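Local coordinates for hypothetical sugar ABC-transporter sugar binding protein (Arthrobacter globiformis, PDB 7BVT), which binds cyclic alpha-maltosyl-1,6-maltose and probably delivers it to an ABC transporter for uptake, at residues A[345-350]-A[356-361]; A[72-77]-A[95-100]; A[108-113]-A[311-316]. All blocks are in the same frame, centred on the assembly; numbering follows the deposited sequence.

Interaction 1: A[345-350]-A[356-361]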
loop_
_atom_site.group_PDB
_atom_site.type_symbol
_atom_site.label_atom_id
_atom_site.label_comp_id
_atom_site.label_asym_id
_atom_site.label_seq_id
_atom_site.Cartn_x
_atom_site.Cartn_y
_atom_site.Cartn_z
ATOM N N SER A 345 13.727 -15.558 10.958
ATOM C CA SER A 345 15.201 -15.549 10.739
ATOM C C SER A 345 15.546 -15.860 9.285
ATOM O O SER A 345 16.346 -15.134 8.708
ATOM C CB SER A 345 15.869 -16.542 11.664
ATOM O OG SER A 345 15.777 -16.052 12.983
ATOM N N ALA A 346 14.967 -16.900 8.707
ATOM C CA ALA A 346 15.227 -17.276 7.303
ATOM C C ALA A 346 15.123 -16.022 6.450
ATOM O O ALA A 346 16.133 -15.665 5.806
ATOM C CB ALA A 346 14.270 -18.323 6.819
ATOM N N TYR A 347 13.939 -15.390 6.435
ATOM C CA TYR A 347 13.615 -14.316 5.456
ATOM C C TYR A 347 14.481 -13.114 5.796
ATOM O O TYR A 347 15.016 -12.526 4.848
ATOM C CB TYR A 347 12.120 -13.965 5.475
ATOM C CG TYR A 347 11.738 -12.798 4.617
ATOM C CD1 TYR A 347 11.756 -12.882 3.243
ATOM C CD2 TYR A 347 11.385 -11.574 5.195
ATOM C CE1 TYR A 347 11.472 -11.798 2.432
ATOM C CE2 TYR A 347 11.065 -10.488 4.406
ATOM C CZ TYR A 347 11.090 -10.601 3.026
ATOM O OH TYR A 347 10.816 -9.516 2.278
ATOM N N LEU A 348 14.575 -12.751 7.063
ATOM C CA LEU A 348 15.333 -11.563 7.526
ATOM C C LEU A 348 16.811 -11.703 7.153
ATOM O O LEU A 348 17.402 -10.691 6.758
ATOM C CB LEU A 348 15.117 -11.337 9.020
ATOM C CG LEU A 348 13.708 -10.843 9.358
ATOM C CD1 LEU A 348 13.442 -10.909 10.842
ATOM C CD2 LEU A 348 13.471 -9.447 8.820
ATOM N N GLU A 349 17.365 -12.915 7.220
ATOM C CA GLU A 349 18.817 -13.138 6.958
ATOM C C GLU A 349 19.082 -12.914 5.479
ATOM O O GLU A 349 20.039 -12.224 5.088
ATOM C CB GLU A 349 19.219 -14.553 7.362
ATOM C CG GLU A 349 19.448 -14.671 8.853
ATOM C CD GLU A 349 20.132 -15.965 9.251
ATOM O OE1 GLU A 349 20.878 -16.512 8.396
ATOM O OE2 GLU A 349 19.905 -16.421 10.405
ATOM N N TRP A 350 18.195 -13.456 4.694
ATOM C CA TRP A 350 18.148 -13.239 3.237
ATOM C C TRP A 350 18.022 -11.752 2.897
ATOM O O TRP A 350 18.673 -11.238 1.939
ATOM C CB TRP A 350 16.973 -14.015 2.705
ATOM C CG TRP A 350 17.069 -13.980 1.236
ATOM C CD1 TRP A 350 17.870 -14.781 0.470
ATOM C CD2 TRP A 350 16.477 -13.002 0.379
ATOM N NE1 TRP A 350 17.749 -14.403 -0.837
ATOM C CE2 TRP A 350 16.920 -13.306 -0.921
ATOM C CE3 TRP A 350 15.614 -11.910 0.579
ATOM C CZ2 TRP A 350 16.476 -12.589 -2.025
ATOM C CZ3 TRP A 350 15.219 -11.167 -0.515
ATOM C CH2 TRP A 350 15.645 -11.509 -1.794
ATOM N N PRO A 356 19.365 -5.400 1.645
ATOM C CA PRO A 356 19.304 -4.915 3.024
ATOM C C PRO A 356 18.446 -3.639 3.170
ATOM O O PRO A 356 17.913 -3.419 4.258
ATOM C CB PRO A 356 20.775 -4.643 3.379
ATOM C CG PRO A 356 21.440 -4.539 2.065
ATOM C CD PRO A 356 20.724 -5.468 1.109
ATOM N N ARG A 357 18.340 -2.843 2.116
ATOM C CA ARG A 357 17.537 -1.576 2.191
ATOM C C ARG A 357 16.033 -1.919 2.233
ATOM O O ARG A 357 15.241 -1.039 2.511
ATOM C CB ARG A 357 17.922 -0.616 1.083
ATOM C CG ARG A 357 19.309 -0.042 1.374
ATOM C CD ARG A 357 19.826 0.745 0.223
ATOM N NE ARG A 357 20.063 -0.084 -0.948
ATOM C CZ ARG A 357 20.684 0.350 -2.031
ATOM N NH1 ARG A 357 21.074 1.608 -2.109
ATOM N NH2 ARG A 357 20.897 -0.454 -3.058
ATOM N N LEU A 358 15.651 -3.166 1.999
ATOM C CA LEU A 358 14.228 -3.542 2.166
ATOM C C LEU A 358 13.925 -3.729 3.656
ATOM O O LEU A 358 12.742 -3.695 4.023
ATOM C CB LEU A 358 13.947 -4.817 1.364
ATOM C CG LEU A 358 12.475 -5.087 1.075
ATOM C CD1 LEU A 358 11.900 -4.115 0.090
ATOM C CD2 LEU A 358 12.296 -6.507 0.556
ATOM N N LEU A 359 14.917 -3.864 4.537
ATOM C CA LEU A 359 14.630 -4.308 5.912
ATOM C C LEU A 359 13.684 -3.313 6.602
ATOM O O LEU A 359 12.763 -3.706 7.305
ATOM C CB LEU A 359 15.918 -4.520 6.733
ATOM C CG LEU A 359 15.688 -5.022 8.152
ATOM C CD1 LEU A 359 14.998 -6.371 8.145
ATOM C CD2 LEU A 359 16.989 -5.111 8.980
ATOM N N PRO A 360 13.860 -1.978 6.491
ATOM C CA PRO A 360 12.961 -1.078 7.219
ATOM C C PRO A 360 11.511 -1.315 6.781
ATOM O O PRO A 360 10.625 -1.195 7.606
ATOM C CB PRO A 360 13.433 0.309 6.791
ATOM C CG PRO A 360 14.914 0.074 6.584
ATOM C CD PRO A 360 14.958 -1.247 5.821
ATOM N N TYR A 361 11.304 -1.603 5.509
ATOM C CA TYR A 361 9.937 -1.833 4.962
ATOM C C TYR A 361 9.350 -3.099 5.580
ATOM O O TYR A 361 8.161 -3.167 5.941
ATOM C CB TYR A 361 10.013 -1.905 3.449
ATOM C CG TYR A 361 10.305 -0.601 2.759
ATOM C CD1 TYR A 361 9.278 0.235 2.364
ATOM C CD2 TYR A 361 11.606 -0.237 2.427
ATOM C CE1 TYR A 361 9.496 1.409 1.689
ATOM C CE2 TYR A 361 11.840 0.940 1.739
ATOM C CZ TYR A 361 10.783 1.752 1.351
ATOM O OH TYR A 361 10.969 2.918 0.683
#
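Two consecutive helices of this solute-binding protein, 345-354 and 359-363, are joined by a short linker, and here Tyr347 and Leu348 meet Leu358 and Leu359. The contact packs helix 345-354 against the start of the next helical region. It is small, burying 119 Å² over both sides, and it is apolar, with no hydrogen bond crossing it. Two side-chain pairs carry it. In the first, the methyl CD2 of Leu348 touches the methyl CD1 of Leu359 at 3.5 Å. This is a close methyl-methyl approach, and the two side chains run at about a right angle. Leu359 holds CG anti to its own N (chi1 -178°), which carries the branched end over to Leu348. In the second pair the phenol of Tyr347 reaches across with its far end. Its OH lies 3.8 Å from Leu358 CD2, so a hydroxyl rests on a methyl group. Both partners are buried. Leu358 also packs on Leu335 and on Val266 of helix 264-271, which begins at the pocket residue Trp264. Val362 adds to the apolar patch by touching both Tyr347 and Leu348. Arg357 NH1 bonds to Phe277 O and Tyr361 OH to Glu261 O, joining the 356-361 segment to the neighbouring strands. Within that segment, Leu359 N donates to Pro356 O at 3.0 Å.

Interaction 2: A[72-77]-A[95-100]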
loop_
_atom_site.group_PDB
_atom_site.type_symbol
_atom_site.label_atom_id
_atom_site.label_comp_id
_atom_site.label_asym_id
_atom_site.label_seq_id
_atom_site.Cartn_x
_atom_site.Cartn_y
_atom_site.Cartn_z
ATOM N N THR A 72 -13.432 -2.980 -15.263
ATOM C CA THR A 72 -14.440 -2.936 -16.347
ATOM C C THR A 72 -14.657 -4.352 -16.914
ATOM O O THR A 72 -15.784 -4.720 -17.173
ATOM C CB THR A 72 -14.066 -1.905 -17.417
ATOM O OG1 THR A 72 -14.051 -0.607 -16.808
ATOM C CG2 THR A 72 -15.076 -1.904 -18.541
ATOM N N LYS A 73 -13.632 -5.172 -16.986
ATOM C CA LYS A 73 -13.803 -6.579 -17.402
ATOM C C LYS A 73 -14.676 -7.334 -16.384
ATOM O O LYS A 73 -15.562 -8.137 -16.774
ATOM C CB LYS A 73 -12.440 -7.219 -17.579
ATOM C CG LYS A 73 -12.522 -8.641 -18.046
ATOM C CD LYS A 73 -11.479 -9.082 -18.960
ATOM C CE LYS A 73 -11.694 -10.553 -19.232
ATOM N NZ LYS A 73 -11.641 -10.852 -20.673
ATOM N N LEU A 74 -14.423 -7.150 -15.095
ATOM C CA LEU A 74 -15.274 -7.850 -14.107
ATOM C C LEU A 74 -16.740 -7.418 -14.197
ATOM O O LEU A 74 -17.600 -8.303 -14.091
ATOM C CB LEU A 74 -14.709 -7.606 -12.719
ATOM C CG LEU A 74 -13.376 -8.265 -12.431
ATOM C CD1 LEU A 74 -12.908 -7.847 -11.041
ATOM C CD2 LEU A 74 -13.439 -9.751 -12.510
ATOM N N ARG A 75 -17.056 -6.122 -14.404
ATOM C CA ARG A 75 -18.443 -5.671 -14.515
ATOM C C ARG A 75 -19.109 -6.356 -15.718
ATOM O O ARG A 75 -20.236 -6.786 -15.607
ATOM C CB ARG A 75 -18.497 -4.146 -14.579
ATOM C CG ARG A 75 -18.051 -3.461 -13.297
ATOM C CD ARG A 75 -18.311 -1.961 -13.391
ATOM N NE ARG A 75 -17.487 -1.204 -12.433
ATOM C CZ ARG A 75 -16.353 -0.551 -12.730
ATOM N NH1 ARG A 75 -15.886 -0.501 -13.971
ATOM N NH2 ARG A 75 -15.706 0.093 -11.770
ATOM N N ALA A 76 -18.424 -6.398 -16.863
ATOM C CA ALA A 76 -18.984 -7.036 -18.076
ATOM C C ALA A 76 -19.201 -8.544 -17.819
ATOM O O ALA A 76 -20.260 -9.120 -18.172
ATOM C CB ALA A 76 -18.053 -6.799 -19.236
ATOM N N SER A 77 -18.240 -9.170 -17.161
ATOM C CA SER A 77 -18.238 -10.615 -16.865
ATOM C C SER A 77 -19.385 -10.949 -15.885
ATOM O O SER A 77 -19.953 -12.069 -15.973
ATOM C CB SER A 77 -16.880 -11.031 -16.351
ATOM O OG SER A 77 -15.852 -10.982 -17.368
ATOM N N PRO A 95 -13.559 -3.845 -2.029
ATOM C CA PRO A 95 -14.942 -3.509 -1.715
ATOM C C PRO A 95 -15.782 -3.248 -2.956
ATOM O O PRO A 95 -16.954 -3.562 -2.920
ATOM C CB PRO A 95 -14.829 -2.223 -0.843
ATOM C CG PRO A 95 -13.407 -2.197 -0.392
ATOM C CD PRO A 95 -12.592 -2.882 -1.451
ATOM N N GLN A 96 -15.156 -2.755 -4.023
ATOM C CA GLN A 96 -15.889 -2.552 -5.289
ATOM C C GLN A 96 -16.204 -3.904 -5.917
ATOM O O GLN A 96 -17.335 -4.100 -6.425
ATOM C CB GLN A 96 -15.059 -1.666 -6.198
ATOM C CG GLN A 96 -14.878 -0.270 -5.597
ATOM C CD GLN A 96 -13.895 0.499 -6.424
ATOM O OE1 GLN A 96 -14.242 0.944 -7.513
ATOM N NE2 GLN A 96 -12.665 0.631 -5.930
ATOM N N ILE A 97 -15.232 -4.792 -5.932
ATOM C CA ILE A 97 -15.414 -6.136 -6.547
ATOM C C ILE A 97 -16.484 -6.914 -5.784
ATOM O O ILE A 97 -17.300 -7.629 -6.401
ATOM C CB ILE A 97 -14.067 -6.877 -6.622
ATOM C CG1 ILE A 97 -13.153 -6.158 -7.633
ATOM C CG2 ILE A 97 -14.280 -8.371 -6.930
ATOM C CD1 ILE A 97 -11.739 -6.584 -7.620
ATOM N N ALA A 98 -16.549 -6.742 -4.470
ATOM C CA ALA A 98 -17.546 -7.425 -3.628
ATOM C C ALA A 98 -18.973 -7.024 -4.057
ATOM O O ALA A 98 -19.897 -7.773 -3.799
ATOM C CB ALA A 98 -17.273 -7.127 -2.171
ATOM N N ASP A 99 -19.162 -5.851 -4.651
ATOM C CA ASP A 99 -20.475 -5.381 -5.157
ATOM C C ASP A 99 -20.688 -5.842 -6.604
ATOM O O ASP A 99 -21.811 -5.718 -7.068
ATOM C CB ASP A 99 -20.598 -3.851 -5.072
ATOM C CG ASP A 99 -20.818 -3.310 -3.661
ATOM O OD1 ASP A 99 -21.269 -4.087 -2.801
ATOM O OD2 ASP A 99 -20.515 -2.099 -3.438
ATOM N N ILE A 100 -19.655 -6.288 -7.314
ATOM C CA ILE A 100 -19.775 -6.722 -8.745
ATOM C C ILE A 100 -20.315 -8.145 -8.787
ATOM O O ILE A 100 -21.196 -8.444 -9.617
ATOM C CB ILE A 100 -18.443 -6.616 -9.478
ATOM C CG1 ILE A 100 -18.030 -5.148 -9.544
ATOM C CG2 ILE A 100 -18.578 -7.320 -10.850
ATOM C CD1 ILE A 100 -16.695 -4.900 -10.140
#
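Ile100 N donates to Ile97 O at 2.9 Å, a bond that spans three residues at the C-terminal part of helix 94-100. Ile100 points at helix 70-80, and Ile97 meets it from the flank. No hydrogen bond joins the two segments. Ile100 touches both Leu74 and Arg75. Its CG2 sits 3.5 Å from Leu74 O, resting on the backbone of the other helix. Its CD1 lies 3.7 Å from Arg75 CG, packed on the aliphatic part of that arginine. The same methyl approaches the guanidinium obliquely, while Thr72 OG1 lies at the edge of that group, in its plane. Deeper in, the CD1 methyl of Leu74 contacts Ile97, 3.8 Å from CG1. Leu74 also packs on Trp33 of strand 28-34. Helix 70-80 is the helix of a beta-alpha-beta crossover from strand 58-64 to strand 86-90, both parallel to strand 28-34 between them. Helix 94-100 follows the second strand. The short segments run nearly parallel, at 16°, with axes 10.2 Å apart. With alanine instead of Ile100, the Arg75 methylenes and Leu74 CB would probably lose their apolar partner and a gap would open between the helices. The two branches of Ile100 point different ways: CG1, anti to the carbonyl carbon (chi1 -65°), carries CD1 to Arg75, and CG2 turns to Leu74. CD1 also comes within 4.2 Å of Leu74 CB. Leu71 adds contacts to Ile97 and Gln96.

Interaction 3: A[108-113]-A[311-316]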
loop_
_atom_site.group_PDB
_atom_site.type_symbol
_atom_site.label_atom_id
_atom_site.label_comp_id
_atom_site.label_asym_id
_atom_site.label_seq_id
_atom_site.Cartn_x
_atom_site.Cartn_y
_atom_site.Cartn_z
ATOM N N GLY A 108 -12.945 -20.915 6.865
ATOM C CA GLY A 108 -13.342 -22.320 6.740
ATOM C C GLY A 108 -12.892 -22.950 5.438
ATOM O O GLY A 108 -13.139 -24.160 5.261
ATOM N N ARG A 109 -12.244 -22.188 4.555
ATOM C CA ARG A 109 -11.728 -22.724 3.253
ATOM C C ARG A 109 -10.201 -22.673 3.280
ATOM O O ARG A 109 -9.547 -23.640 2.923
ATOM C CB ARG A 109 -12.321 -21.933 2.088
ATOM C CG ARG A 109 -13.844 -21.968 2.003
ATOM C CD ARG A 109 -14.399 -21.478 0.672
ATOM N NE ARG A 109 -15.826 -21.063 0.794
ATOM C CZ ARG A 109 -16.853 -21.890 0.703
ATOM N NH1 ARG A 109 -16.673 -23.157 0.393
ATOM N NH2 ARG A 109 -18.087 -21.449 0.847
ATOM N N ILE A 110 -9.643 -21.576 3.700
ATOM C CA ILE A 110 -8.183 -21.446 3.953
ATOM C C ILE A 110 -7.941 -21.817 5.402
ATOM O O ILE A 110 -8.726 -21.390 6.260
ATOM C CB ILE A 110 -7.724 -20.015 3.594
ATOM C CG1 ILE A 110 -8.038 -19.726 2.122
ATOM C CG2 ILE A 110 -6.278 -19.801 3.973
ATOM C CD1 ILE A 110 -7.601 -18.342 1.652
ATOM N N PRO A 111 -6.873 -22.542 5.751
ATOM C CA PRO A 111 -6.683 -22.975 7.132
ATOM C C PRO A 111 -6.689 -21.795 8.103
ATOM O O PRO A 111 -6.124 -20.722 7.860
ATOM C CB PRO A 111 -5.310 -23.653 7.133
ATOM C CG PRO A 111 -5.249 -24.211 5.736
ATOM C CD PRO A 111 -5.820 -23.104 4.889
ATOM N N ASP A 112 -7.360 -21.999 9.223
ATOM C CA ASP A 112 -7.447 -20.976 10.268
ATOM C C ASP A 112 -6.055 -20.453 10.624
ATOM O O ASP A 112 -5.853 -19.187 10.756
ATOM C CB ASP A 112 -8.125 -21.532 11.520
ATOM C CG ASP A 112 -9.518 -22.141 11.403
ATOM O OD1 ASP A 112 -10.196 -22.044 10.359
ATOM O OD2 ASP A 112 -9.971 -22.683 12.426
ATOM N N ASP A 113 -5.053 -21.326 10.793
ATOM C CA ASP A 113 -3.708 -20.864 11.231
ATOM C C ASP A 113 -3.055 -19.995 10.139
ATOM O O ASP A 113 -2.318 -19.073 10.470
ATOM C CB ASP A 113 -2.798 -22.005 11.653
ATOM C CG ASP A 113 -3.255 -22.697 12.942
ATOM O OD1 ASP A 113 -4.221 -22.220 13.554
ATOM O OD2 ASP A 113 -2.658 -23.735 13.286
ATOM N N ALA A 311 -12.006 -25.648 -4.340
ATOM C CA ALA A 311 -10.883 -25.867 -5.299
ATOM C C ALA A 311 -10.028 -24.591 -5.395
ATOM O O ALA A 311 -8.767 -24.641 -5.331
ATOM C CB ALA A 311 -11.402 -26.253 -6.665
ATOM N N ALA A 312 -10.696 -23.459 -5.544
ATOM C CA ALA A 312 -10.010 -22.159 -5.670
ATOM C C ALA A 312 -9.239 -21.905 -4.381
ATOM O O ALA A 312 -8.070 -21.467 -4.403
ATOM C CB ALA A 312 -11.027 -21.084 -5.919
ATOM N N ALA A 313 -9.916 -22.086 -3.244
ATOM C CA ALA A 313 -9.284 -21.798 -1.938
ATOM C C ALA A 313 -8.123 -22.772 -1.677
ATOM O O ALA A 313 -7.191 -22.436 -0.955
ATOM C CB ALA A 313 -10.334 -21.864 -0.831
ATOM N N ASP A 314 -8.107 -23.953 -2.290
ATOM C CA ASP A 314 -6.999 -24.919 -2.125
ATOM C C ASP A 314 -5.727 -24.303 -2.731
ATOM O O ASP A 314 -4.665 -24.391 -2.105
ATOM C CB ASP A 314 -7.273 -26.286 -2.756
ATOM C CG ASP A 314 -6.186 -27.291 -2.464
ATOM O OD1 ASP A 314 -6.160 -27.787 -1.307
ATOM O OD2 ASP A 314 -5.327 -27.554 -3.370
ATOM N N PHE A 315 -5.849 -23.710 -3.903
ATOM C CA PHE A 315 -4.703 -23.021 -4.537
ATOM C C PHE A 315 -4.240 -21.835 -3.664
ATOM O O PHE A 315 -3.030 -21.724 -3.372
ATOM C CB PHE A 315 -5.037 -22.559 -5.942
ATOM C CG PHE A 315 -3.975 -21.669 -6.510
ATOM C CD1 PHE A 315 -2.692 -22.149 -6.733
ATOM C CD2 PHE A 315 -4.247 -20.337 -6.725
ATOM C CE1 PHE A 315 -1.707 -21.303 -7.185
ATOM C CE2 PHE A 315 -3.256 -19.494 -7.190
ATOM C CZ PHE A 315 -1.992 -19.987 -7.446
ATOM N N LEU A 316 -5.185 -21.033 -3.186
ATOM C CA LEU A 316 -4.806 -19.852 -2.360
ATOM C C LEU A 316 -4.162 -20.352 -1.062
ATOM O O LEU A 316 -3.186 -19.758 -0.606
ATOM C CB LEU A 316 -6.049 -18.990 -2.108
ATOM C CG LEU A 316 -6.649 -18.252 -3.290
ATOM C CD1 LEU A 316 -7.807 -17.375 -2.861
ATOM C CD2 LEU A 316 -5.634 -17.435 -4.047
#
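Ile110 sets CG1 anti to its carbonyl carbon (chi1 -59°) and then continues straight to CD1 (chi2 -179°), which extends the branch toward Ala313 and Leu316. CD1 ends 4.1 Å from Leu316 CB. Midway along the branch, CG1 passes 4.3 Å from Ala313 CB and 4.2 Å from Ala313 O. The isoleucine thus lies along one turn of helix 306-319. The neighbouring residue works differently. Arg109 directs its CB at the helix and meets Ala313 CB at 3.5 Å. These two small carbon groups form the nearest side-chain contact between the segments. From CG to NE the arginine chain is extended, and it leads away from Ala313. It carries the guanidinium to the acidic start of helix 306-319. There NH1 forms a salt bridge with Asp310 OD1. Asp309 and Asp306 add long, weak ion pairs to NH2, and Asp105 O accepts a weak hydrogen bond from NE. The arginine therefore joins an apolar base to a charged end, and the nearby carboxylates would probably stabilise its positive charge. No hydrogen bond passes directly between the two segments. The small Ala313 side chain lets the loop backbone come close, with the CA atoms of Arg109 and Ala313 5.8 Å apart. Just beyond the contact, Pro111 occupies the N-cap position of helix 112-117. Inward, Ala312 and Leu316 pack on strands 86-90 and 292-301. Helix 306-319 thus lies between the sheet and the 108-111 loop. It packs on the sheet of one lobe, as in the type 2 periplasmic-binding-protein fold.

How the interactions relate
The three contacts are separate and none touches another. Interactions 2 and 3 are the closest pair, with centres 22 Å apart and nearest atoms about 12 Å apart. The second segment of interaction 2 and the first of interaction 3 are near neighbours in the chain. Interaction 1 lies on the opposite side of the chain's centre from interaction 2, 36 Å between centres. From interaction 3 it is 28 Å away, again centre to centre. The bound sugar lies at some distance from the first two: the side chain of Leu358 is about 11 Å from a glucose unit, and that of Ile97 about 12 Å. Neither residue belongs to the sugar pocket.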